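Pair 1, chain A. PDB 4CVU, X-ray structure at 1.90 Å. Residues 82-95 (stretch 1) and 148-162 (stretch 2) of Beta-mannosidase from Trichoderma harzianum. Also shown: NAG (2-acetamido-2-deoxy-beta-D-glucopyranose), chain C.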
# COMPACT_ATOMS: atom_id res chain seq x y z
N ILE A 82 19.79 -6.49 5.45
CA ILE A 82 20.62 -5.92 4.42
C ILE A 82 21.81 -5.23 5.04
O ILE A 82 22.96 -5.55 4.71
CB ILE A 82 19.82 -4.95 3.50
CG1 ILE A 82 18.83 -5.77 2.65
CG2 ILE A 82 20.75 -4.17 2.60
CD1 ILE A 82 17.76 -4.94 1.95
N ALA A 83 21.57 -4.30 5.97
CA ALA A 83 22.69 -3.60 6.62
C ALA A 83 23.61 -4.57 7.39
O ALA A 83 24.77 -4.27 7.60
CB ALA A 83 22.15 -2.56 7.59
N ALA A 84 23.07 -5.68 7.86
CA ALA A 84 23.82 -6.63 8.65
C ALA A 84 24.87 -7.47 7.89
O ALA A 84 25.61 -8.21 8.51
CB ALA A 84 22.88 -7.50 9.46
N GLN A 85 24.90 -7.40 6.56
CA GLN A 85 25.86 -8.18 5.76
C GLN A 85 26.63 -7.41 4.69
O GLN A 85 26.31 -6.29 4.37
CB GLN A 85 25.17 -9.37 5.13
CG GLN A 85 24.26 -9.00 4.00
CD GLN A 85 23.54 -10.20 3.44
OE1 GLN A 85 24.11 -10.95 2.72
NE2 GLN A 85 22.28 -10.35 3.77
N ASN A 86 27.68 -8.02 4.15
CA ASN A 86 28.45 -7.47 3.02
C ASN A 86 27.76 -7.52 1.67
O ASN A 86 27.05 -8.43 1.38
CB ASN A 86 29.80 -8.17 2.83
CG ASN A 86 30.82 -7.83 3.91
OD1 ASN A 86 30.49 -7.69 5.05
ND2 ASN A 86 32.07 -7.72 3.52
N TRP A 87 28.00 -6.53 0.84
CA TRP A 87 27.53 -6.53 -0.54
C TRP A 87 28.69 -6.23 -1.46
O TRP A 87 29.43 -5.30 -1.24
CB TRP A 87 26.40 -5.47 -0.74
CG TRP A 87 25.23 -5.86 0.04
CD1 TRP A 87 24.99 -5.55 1.35
CD2 TRP A 87 24.19 -6.75 -0.37
NE1 TRP A 87 23.84 -6.16 1.78
CE2 TRP A 87 23.33 -6.91 0.74
CE3 TRP A 87 23.89 -7.41 -1.57
CZ2 TRP A 87 22.17 -7.70 0.69
CZ3 TRP A 87 22.74 -8.18 -1.64
CH2 TRP A 87 21.88 -8.32 -0.51
N THR A 88 28.84 -7.00 -2.51
CA THR A 88 29.95 -6.82 -3.40
C THR A 88 29.47 -6.43 -4.78
O THR A 88 28.60 -7.12 -5.37
CB THR A 88 30.84 -8.10 -3.45
OG1 THR A 88 31.43 -8.32 -2.16
CG2 THR A 88 31.92 -7.99 -4.51
N TYR A 89 30.03 -5.32 -5.27
CA TYR A 89 29.80 -4.83 -6.65
C TYR A 89 30.92 -5.36 -7.55
O TYR A 89 32.10 -5.05 -7.34
CB TYR A 89 29.79 -3.29 -6.66
CG TYR A 89 28.44 -2.71 -6.24
CD1 TYR A 89 28.00 -2.78 -4.92
CD2 TYR A 89 27.62 -2.08 -7.17
CE1 TYR A 89 26.77 -2.27 -4.55
CE2 TYR A 89 26.41 -1.55 -6.81
CZ TYR A 89 25.97 -1.64 -5.51
OH TYR A 89 24.71 -1.12 -5.18
N THR A 90 30.57 -6.16 -8.56
CA THR A 90 31.57 -6.79 -9.43
C THR A 90 31.30 -6.45 -10.88
O THR A 90 30.17 -6.64 -11.34
CB THR A 90 31.52 -8.32 -9.29
OG1 THR A 90 31.75 -8.64 -7.92
CG2 THR A 90 32.57 -9.01 -10.18
N SER A 91 32.32 -5.99 -11.59
CA SER A 91 32.21 -5.73 -13.04
C SER A 91 32.40 -6.98 -13.87
O SER A 91 32.96 -7.97 -13.41
CB SER A 91 33.23 -4.69 -13.52
OG SER A 91 34.51 -5.27 -13.75
N LYS A 92 31.95 -6.90 -15.12
CA LYS A 92 32.37 -7.84 -16.13
C LYS A 92 33.81 -7.45 -16.49
O LYS A 92 34.23 -6.31 -16.21
CB LYS A 92 31.49 -7.74 -17.37
CG LYS A 92 30.04 -8.07 -17.13
CD LYS A 92 29.85 -9.50 -16.68
CE LYS A 92 28.47 -10.01 -17.05
NZ LYS A 92 28.28 -11.40 -16.55
N PRO A 93 34.56 -8.38 -17.10
CA PRO A 93 35.90 -8.04 -17.56
C PRO A 93 35.89 -6.73 -18.34
O PRO A 93 35.08 -6.58 -19.26
CB PRO A 93 36.26 -9.23 -18.44
CG PRO A 93 35.59 -10.38 -17.77
CD PRO A 93 34.29 -9.83 -17.19
N ILE A 94 36.77 -5.79 -17.94
CA ILE A 94 36.83 -4.44 -18.55
C ILE A 94 37.69 -4.50 -19.81
O ILE A 94 38.85 -4.91 -19.76
CB ILE A 94 37.42 -3.39 -17.57
CG1 ILE A 94 36.61 -3.34 -16.28
CG2 ILE A 94 37.45 -2.00 -18.22
CD1 ILE A 94 37.11 -2.34 -15.26
N SER A 95 37.12 -4.10 -20.93
CA SER A 95 37.83 -4.15 -22.20
C SER A 95 38.40 -2.77 -22.56
O SER A 95 38.05 -1.76 -21.94
CB SER A 95 36.87 -4.59 -23.29
OG SER A 95 35.90 -3.59 -23.46
N SER A 148 43.94 -12.03 -18.43
CA SER A 148 42.86 -11.59 -19.32
C SER A 148 42.33 -10.20 -18.89
O SER A 148 42.91 -9.55 -18.02
CB SER A 148 41.72 -12.63 -19.34
OG SER A 148 41.51 -13.20 -18.07
N ASP A 149 41.25 -9.74 -19.52
CA ASP A 149 40.62 -8.46 -19.17
C ASP A 149 40.28 -8.36 -17.68
O ASP A 149 39.71 -9.30 -17.12
CB ASP A 149 39.35 -8.24 -20.00
CG ASP A 149 39.64 -7.81 -21.44
OD1 ASP A 149 40.81 -7.89 -21.89
OD2 ASP A 149 38.68 -7.38 -22.11
N PRO A 150 40.60 -7.23 -17.05
CA PRO A 150 40.53 -7.19 -15.59
C PRO A 150 39.10 -6.99 -15.06
O PRO A 150 38.32 -6.26 -15.64
CB PRO A 150 41.45 -6.03 -15.22
CG PRO A 150 41.42 -5.13 -16.39
CD PRO A 150 41.12 -5.96 -17.61
N VAL A 151 38.80 -7.68 -13.97
CA VAL A 151 37.55 -7.52 -13.26
C VAL A 151 37.84 -6.63 -12.06
O VAL A 151 38.82 -6.85 -11.32
CB VAL A 151 36.99 -8.89 -12.80
CG1 VAL A 151 35.94 -8.74 -11.73
CG2 VAL A 151 36.44 -9.65 -14.00
N LEU A 152 37.02 -5.59 -11.92
CA LEU A 152 37.03 -4.72 -10.75
C LEU A 152 35.90 -5.14 -9.82
O LEU A 152 34.75 -5.24 -10.26
CB LEU A 152 36.81 -3.27 -11.18
CG LEU A 152 36.64 -2.23 -10.08
CD1 LEU A 152 37.82 -2.20 -9.12
CD2 LEU A 152 36.46 -0.87 -10.75
N SER A 153 36.24 -5.41 -8.56
CA SER A 153 35.24 -5.73 -7.58
C SER A 153 35.45 -4.89 -6.34
O SER A 153 36.59 -4.58 -5.99
CB SER A 153 35.24 -7.22 -7.22
OG SER A 153 36.28 -7.52 -6.32
N ILE A 154 34.33 -4.53 -5.71
CA ILE A 154 34.33 -3.69 -4.52
C ILE A 154 33.45 -4.33 -3.45
O ILE A 154 32.20 -4.30 -3.52
CB ILE A 154 33.84 -2.26 -4.83
CG1 ILE A 154 34.45 -1.75 -6.13
CG2 ILE A 154 34.20 -1.32 -3.68
CD1 ILE A 154 33.90 -0.42 -6.58
N ASN A 155 34.08 -4.93 -2.46
CA ASN A 155 33.35 -5.65 -1.42
C ASN A 155 33.07 -4.71 -0.26
O ASN A 155 33.99 -4.33 0.44
CB ASN A 155 34.17 -6.87 -0.99
CG ASN A 155 33.48 -7.71 0.07
OD1 ASN A 155 32.41 -7.38 0.54
ND2 ASN A 155 34.12 -8.82 0.44
N PHE A 156 31.80 -4.31 -0.10
CA PHE A 156 31.37 -3.34 0.92
C PHE A 156 30.96 -4.03 2.22
O PHE A 156 30.16 -4.96 2.21
CB PHE A 156 30.20 -2.49 0.42
CG PHE A 156 30.53 -1.57 -0.72
CD1 PHE A 156 31.03 -0.29 -0.48
CD2 PHE A 156 30.35 -1.97 -2.04
CE1 PHE A 156 31.34 0.56 -1.54
CE2 PHE A 156 30.66 -1.12 -3.09
CZ PHE A 156 31.15 0.14 -2.84
N GLY A 157 31.53 -3.58 3.35
CA GLY A 157 31.23 -4.19 4.65
C GLY A 157 29.85 -3.89 5.19
O GLY A 157 29.16 -2.97 4.74
N SER A 158 29.42 -4.71 6.14
CA SER A 158 28.34 -4.38 7.04
C SER A 158 28.91 -3.36 8.03
O SER A 158 29.85 -3.67 8.73
CB SER A 158 27.87 -5.62 7.78
OG SER A 158 26.92 -5.29 8.77
N VAL A 159 28.35 -2.14 8.04
CA VAL A 159 28.92 -1.07 8.84
C VAL A 159 28.69 -1.25 10.36
O VAL A 159 29.61 -1.02 11.16
CB VAL A 159 28.52 0.32 8.34
CG1 VAL A 159 29.13 1.44 9.18
CG2 VAL A 159 28.96 0.53 6.90
N PRO A 160 27.47 -1.65 10.78
CA PRO A 160 27.19 -1.94 12.17
C PRO A 160 28.13 -2.98 12.76
O PRO A 160 28.58 -2.85 13.89
CB PRO A 160 25.79 -2.53 12.11
CG PRO A 160 25.14 -1.82 11.00
CD PRO A 160 26.22 -1.61 9.98
N ARG A 161 28.40 -4.02 11.99
CA ARG A 161 29.29 -5.10 12.44
C ARG A 161 30.70 -4.59 12.64
O ARG A 161 31.32 -4.88 13.66
CB ARG A 161 29.30 -6.26 11.44
CG ARG A 161 30.23 -7.39 11.85
CD ARG A 161 29.84 -8.70 11.19
NE ARG A 161 30.07 -8.63 9.76
CZ ARG A 161 29.39 -9.32 8.85
NH1 ARG A 161 28.41 -10.14 9.17
NH2 ARG A 161 29.70 -9.17 7.58
N ILE A 162 31.19 -3.81 11.68
CA ILE A 162 32.53 -3.27 11.77
C ILE A 162 32.65 -2.27 12.95
O ILE A 162 33.59 -2.36 13.73
CB ILE A 162 32.97 -2.65 10.43
CG1 ILE A 162 33.08 -3.72 9.34
CG2 ILE A 162 34.32 -1.98 10.53
CD1 ILE A 162 33.31 -3.15 7.95
C1 NAG C . 33.16 -7.43 4.36
C2 NAG C . 34.22 -8.53 4.14
C3 NAG C . 35.50 -8.20 4.90
C4 NAG C . 35.96 -6.77 4.65
C5 NAG C . 34.80 -5.76 4.78
C6 NAG C . 35.20 -4.33 4.36
C7 NAG C . 33.33 -10.73 3.66
C8 NAG C . 32.83 -12.06 4.16
N2 NAG C . 33.74 -9.84 4.56
O3 NAG C . 36.50 -9.12 4.50
O4 NAG C . 36.96 -6.46 5.62
O5 NAG C . 33.68 -6.16 4.01
O6 NAG C . 35.38 -4.22 2.95
O7 NAG C . 33.34 -10.51 2.47
O HOH W 1 25.89 -1.93 6.49
O HOH W 2 26.22 -3.54 4.28
O HOH W 3 31.15 -6.54 7.64

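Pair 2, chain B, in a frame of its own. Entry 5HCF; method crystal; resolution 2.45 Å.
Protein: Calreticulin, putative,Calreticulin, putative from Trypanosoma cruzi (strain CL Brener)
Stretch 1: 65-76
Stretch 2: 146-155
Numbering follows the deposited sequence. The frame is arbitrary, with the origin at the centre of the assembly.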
# COMPACT_ATOMS: atom_id res chain seq x y z
N GLU B 65 15.67 -11.99 0.19
CA GLU B 65 16.95 -12.26 -0.46
C GLU B 65 16.78 -13.28 -1.59
O GLU B 65 16.35 -14.41 -1.34
CB GLU B 65 17.99 -12.76 0.54
CG GLU B 65 19.41 -12.63 0.04
CD GLU B 65 20.42 -13.12 1.04
OE1 GLU B 65 21.50 -13.59 0.61
OE2 GLU B 65 20.14 -13.05 2.26
N LYS B 66 17.09 -12.86 -2.82
CA LYS B 66 16.98 -13.74 -3.99
C LYS B 66 15.60 -14.39 -4.11
O LYS B 66 15.48 -15.51 -4.59
CB LYS B 66 18.09 -14.78 -4.00
CG LYS B 66 19.47 -14.21 -4.34
CD LYS B 66 20.50 -15.34 -4.49
CE LYS B 66 21.85 -14.78 -4.95
NZ LYS B 66 21.74 -14.27 -6.37
N LYS B 67 14.58 -13.66 -3.67
CA LYS B 67 13.22 -14.17 -3.60
C LYS B 67 12.25 -13.03 -3.90
O LYS B 67 12.59 -11.85 -3.77
CB LYS B 67 12.92 -14.77 -2.23
CG LYS B 67 13.75 -15.99 -1.89
CD LYS B 67 13.59 -16.39 -0.44
CE LYS B 67 12.16 -16.82 -0.14
NZ LYS B 67 11.77 -18.02 -0.95
N SER B 68 11.05 -13.39 -4.34
CA SER B 68 10.02 -12.39 -4.62
C SER B 68 9.42 -11.84 -3.33
O SER B 68 9.46 -12.48 -2.27
CB SER B 68 8.92 -12.98 -5.49
OG SER B 68 9.32 -13.05 -6.85
N LEU B 69 8.86 -10.64 -3.43
CA LEU B 69 8.09 -10.07 -2.35
C LEU B 69 6.83 -9.46 -2.93
O LEU B 69 6.90 -8.61 -3.82
CB LEU B 69 8.90 -9.03 -1.58
CG LEU B 69 8.18 -8.40 -0.38
CD1 LEU B 69 8.00 -9.42 0.72
CD2 LEU B 69 8.95 -7.19 0.15
N VAL B 70 5.68 -9.90 -2.44
CA VAL B 70 4.40 -9.42 -2.94
C VAL B 70 3.59 -8.78 -1.81
O VAL B 70 3.39 -9.40 -0.76
CB VAL B 70 3.57 -10.55 -3.58
CG1 VAL B 70 2.30 -9.99 -4.22
CG2 VAL B 70 4.40 -11.30 -4.61
N VAL B 71 3.13 -7.56 -2.05
CA VAL B 71 2.31 -6.82 -1.09
C VAL B 71 0.94 -6.53 -1.69
O VAL B 71 0.84 -6.07 -2.83
CB VAL B 71 2.97 -5.48 -0.68
CG1 VAL B 71 2.37 -4.97 0.63
CG2 VAL B 71 4.47 -5.64 -0.55
N SER B 72 -0.10 -6.79 -0.92
CA SER B 72 -1.46 -6.53 -1.39
C SER B 72 -2.34 -6.04 -0.25
O SER B 72 -2.18 -6.46 0.90
CB SER B 72 -2.05 -7.79 -2.02
OG SER B 72 -3.22 -7.47 -2.76
N PHE B 73 -3.25 -5.13 -0.57
CA PHE B 73 -4.26 -4.67 0.38
C PHE B 73 -5.35 -3.94 -0.38
O PHE B 73 -5.16 -3.55 -1.53
CB PHE B 73 -3.65 -3.77 1.45
CG PHE B 73 -3.39 -2.36 0.99
CD1 PHE B 73 -2.26 -2.06 0.23
CD2 PHE B 73 -4.26 -1.33 1.31
CE1 PHE B 73 -2.02 -0.77 -0.20
CE2 PHE B 73 -4.02 -0.03 0.89
CZ PHE B 73 -2.90 0.25 0.14
N SER B 74 -6.50 -3.75 0.26
CA SER B 74 -7.60 -3.03 -0.36
C SER B 74 -8.01 -1.82 0.47
O SER B 74 -7.91 -1.84 1.70
CB SER B 74 -8.80 -3.95 -0.57
OG SER B 74 -9.27 -4.47 0.66
N VAL B 75 -8.45 -0.76 -0.20
CA VAL B 75 -9.07 0.38 0.46
C VAL B 75 -10.41 0.69 -0.19
O VAL B 75 -10.53 0.65 -1.41
CB VAL B 75 -8.20 1.64 0.39
CG1 VAL B 75 -8.50 2.56 1.57
CG2 VAL B 75 -6.75 1.28 0.35
N LYS B 76 -11.40 1.01 0.63
CA LYS B 76 -12.70 1.41 0.11
C LYS B 76 -13.01 2.83 0.55
O LYS B 76 -13.16 3.08 1.75
CB LYS B 76 -13.79 0.44 0.57
CG LYS B 76 -15.17 0.78 0.02
CD LYS B 76 -16.29 0.08 0.79
CE LYS B 76 -17.60 0.14 0.01
NZ LYS B 76 -18.77 -0.01 0.90
N HIS B 146 -11.23 -1.24 -3.92
CA HIS B 146 -10.17 -1.50 -4.88
C HIS B 146 -8.96 -2.12 -4.20
O HIS B 146 -8.67 -1.84 -3.04
CB HIS B 146 -9.78 -0.21 -5.60
CG HIS B 146 -10.90 0.40 -6.39
ND1 HIS B 146 -11.31 -0.11 -7.60
CD2 HIS B 146 -11.69 1.46 -6.14
CE1 HIS B 146 -12.32 0.61 -8.06
NE2 HIS B 146 -12.56 1.58 -7.19
N VAL B 147 -8.27 -2.98 -4.94
CA VAL B 147 -7.13 -3.73 -4.40
C VAL B 147 -5.83 -3.29 -5.05
O VAL B 147 -5.75 -3.14 -6.27
CB VAL B 147 -7.31 -5.25 -4.61
CG1 VAL B 147 -6.21 -6.02 -3.90
CG2 VAL B 147 -8.69 -5.69 -4.12
N TYR B 148 -4.80 -3.10 -4.24
CA TYR B 148 -3.50 -2.68 -4.75
C TYR B 148 -2.45 -3.73 -4.41
O TYR B 148 -2.19 -4.01 -3.24
CB TYR B 148 -3.12 -1.31 -4.18
CG TYR B 148 -4.19 -0.27 -4.44
CD1 TYR B 148 -5.29 -0.16 -3.59
CD2 TYR B 148 -4.11 0.59 -5.53
CE1 TYR B 148 -6.27 0.78 -3.82
CE2 TYR B 148 -5.09 1.53 -5.77
CZ TYR B 148 -6.17 1.62 -4.91
OH TYR B 148 -7.15 2.56 -5.14
N THR B 149 -1.85 -4.29 -5.45
CA THR B 149 -0.90 -5.39 -5.29
C THR B 149 0.42 -5.07 -5.96
O THR B 149 0.45 -4.58 -7.09
CB THR B 149 -1.46 -6.71 -5.87
OG1 THR B 149 -2.75 -6.98 -5.32
CG2 THR B 149 -0.52 -7.86 -5.57
N LEU B 150 1.52 -5.33 -5.26
CA LEU B 150 2.85 -5.05 -5.78
C LEU B 150 3.73 -6.28 -5.74
O LEU B 150 3.87 -6.93 -4.70
CB LEU B 150 3.52 -3.92 -4.99
CG LEU B 150 4.93 -3.55 -5.48
CD1 LEU B 150 4.88 -3.15 -6.95
CD2 LEU B 150 5.54 -2.46 -4.65
N HIS B 151 4.32 -6.61 -6.89
CA HIS B 151 5.30 -7.67 -6.97
C HIS B 151 6.69 -7.09 -7.20
O HIS B 151 6.94 -6.47 -8.24
CB HIS B 151 4.96 -8.66 -8.08
CG HIS B 151 5.94 -9.77 -8.23
ND1 HIS B 151 6.08 -10.49 -9.41
CD2 HIS B 151 6.84 -10.30 -7.37
CE1 HIS B 151 7.02 -11.41 -9.25
NE2 HIS B 151 7.49 -11.31 -8.02
N ILE B 152 7.56 -7.25 -6.21
CA ILE B 152 8.98 -6.94 -6.37
C ILE B 152 9.76 -8.23 -6.56
O ILE B 152 9.90 -9.03 -5.63
CB ILE B 152 9.55 -6.18 -5.15
CG1 ILE B 152 8.70 -4.95 -4.86
CG2 ILE B 152 10.99 -5.78 -5.39
CD1 ILE B 152 8.89 -3.84 -5.85
N ALA B 153 10.26 -8.45 -7.78
CA ALA B 153 10.93 -9.69 -8.13
C ALA B 153 12.45 -9.61 -7.91
O ALA B 153 13.02 -8.52 -7.83
CB ALA B 153 10.63 -10.05 -9.58
N ALA B 154 13.09 -10.77 -7.80
CA ALA B 154 14.51 -10.84 -7.47
C ALA B 154 15.41 -10.48 -8.65
O ALA B 154 16.63 -10.38 -8.50
CB ALA B 154 14.87 -12.22 -6.95
N ASP B 155 14.81 -10.32 -9.83
CA ASP B 155 15.55 -9.87 -10.99
C ASP B 155 15.43 -8.36 -11.16
O ASP B 155 15.67 -7.82 -12.24
CB ASP B 155 15.08 -10.59 -12.26
CG ASP B 155 13.63 -10.31 -12.59
OD1 ASP B 155 12.91 -9.74 -11.74
OD2 ASP B 155 13.22 -10.66 -13.71
O HOH W 4 12.01 -9.35 -3.85
O HOH W 5 11.89 -12.97 -7.75

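Pair 1 (Trichoderma harzianum beta-mannosidase) and pair 2 (Trypanosoma cruzi calreticulin) each set two antiparallel strands side by side, with axes 4.5 Å apart at closest approach and N-to-C directions at 173° and 174°; 14 central residues superpose with an RMSD of 0.5 Å. The register is the same. A:Trp87–A:Phe156 matches B:Leu69–B:Ile152, and A:Tyr89–A:Ile154 matches B:Val71–B:Leu150; each is a hydrogen-bonded pair, as in A:Phe156 N to A:Trp87 O (2.8 Å) and B:Ile152 N to B:Leu69 O (2.8 Å). These pairs share one face of the sheet, buried in both proteins. In pair 1 three of its four residues are aromatic, A:Ile154 being the exception: A:Tyr89 CD1 lies 3.6 Å from A:Phe156 CE2, the ring planes at 85°, while the end of A:Trp87 leads away from the partner strand and its NE1 donates to A:Ile82 O (3.1 Å). In pair 2 all four matched positions are aliphatic, and the aromatic pair sits further along, where B:Phe73 and B:Tyr148 replace A:Ser91 and A:Leu152; their ring planes are at 32°, and B:Phe73 CE1 is 4.2 Å from B:Tyr148 CB. The smaller A:Ser91 serves differently, its OG accepting from A:Leu152 N (3.1 Å), whereas B:Tyr148 N bonds to the backbone at B:Phe73 O (2.8 Å). Beyond it, A:Ile94 falls on B:Val75: A:Ile94 CD1 approaches A:Leu152 CB (4.2 Å), and B:Val75 CG2 approaches B:Tyr148 CE1 (4.2 Å).

The other face carries the non-hydrogen-bonded pairs. A:Thr90–A:Ser153 becomes B:Ser72–B:Thr149, the two residue types exchanged between strands; the hydroxyls bond in pair 2 (B:Ser72 OG to B:Thr149 OG1, 2.6 Å), but in pair 1 the closest approach is A:Thr90 OG1 to A:Ser153 CB, 3.8 Å. A:Thr88–A:Asn155 becomes B:Val70–B:His151, with A:Thr88 OG1 3.0 Å from A:Asn155 OD1 and B:Val70 CG2 3.8 Å from B:His151 CD2. Both A:Asn155 and B:His151 also reach diagonally: A:Asn86 ND2 donates to A:Asn155 OD1 (3.0 Å), and B:Ser68 OG hydrogen-bonds B:His151 NE2 (2.8 Å). A:Asn86 is glycosylated, its ND2 bonded to NAG C1 (1.4 Å), and A:Asn155 ND2 holds the sugar at O7 (2.8 Å).

At the far end, A:Ser158 and B:Ala154 both point toward the opposite stretch. A:Ser158 OG donates to A:Ala83 O (2.7 Å) at the N-cap position of a helix; B:Ala154 CB instead packs 3.6 Å from B:Lys66 C.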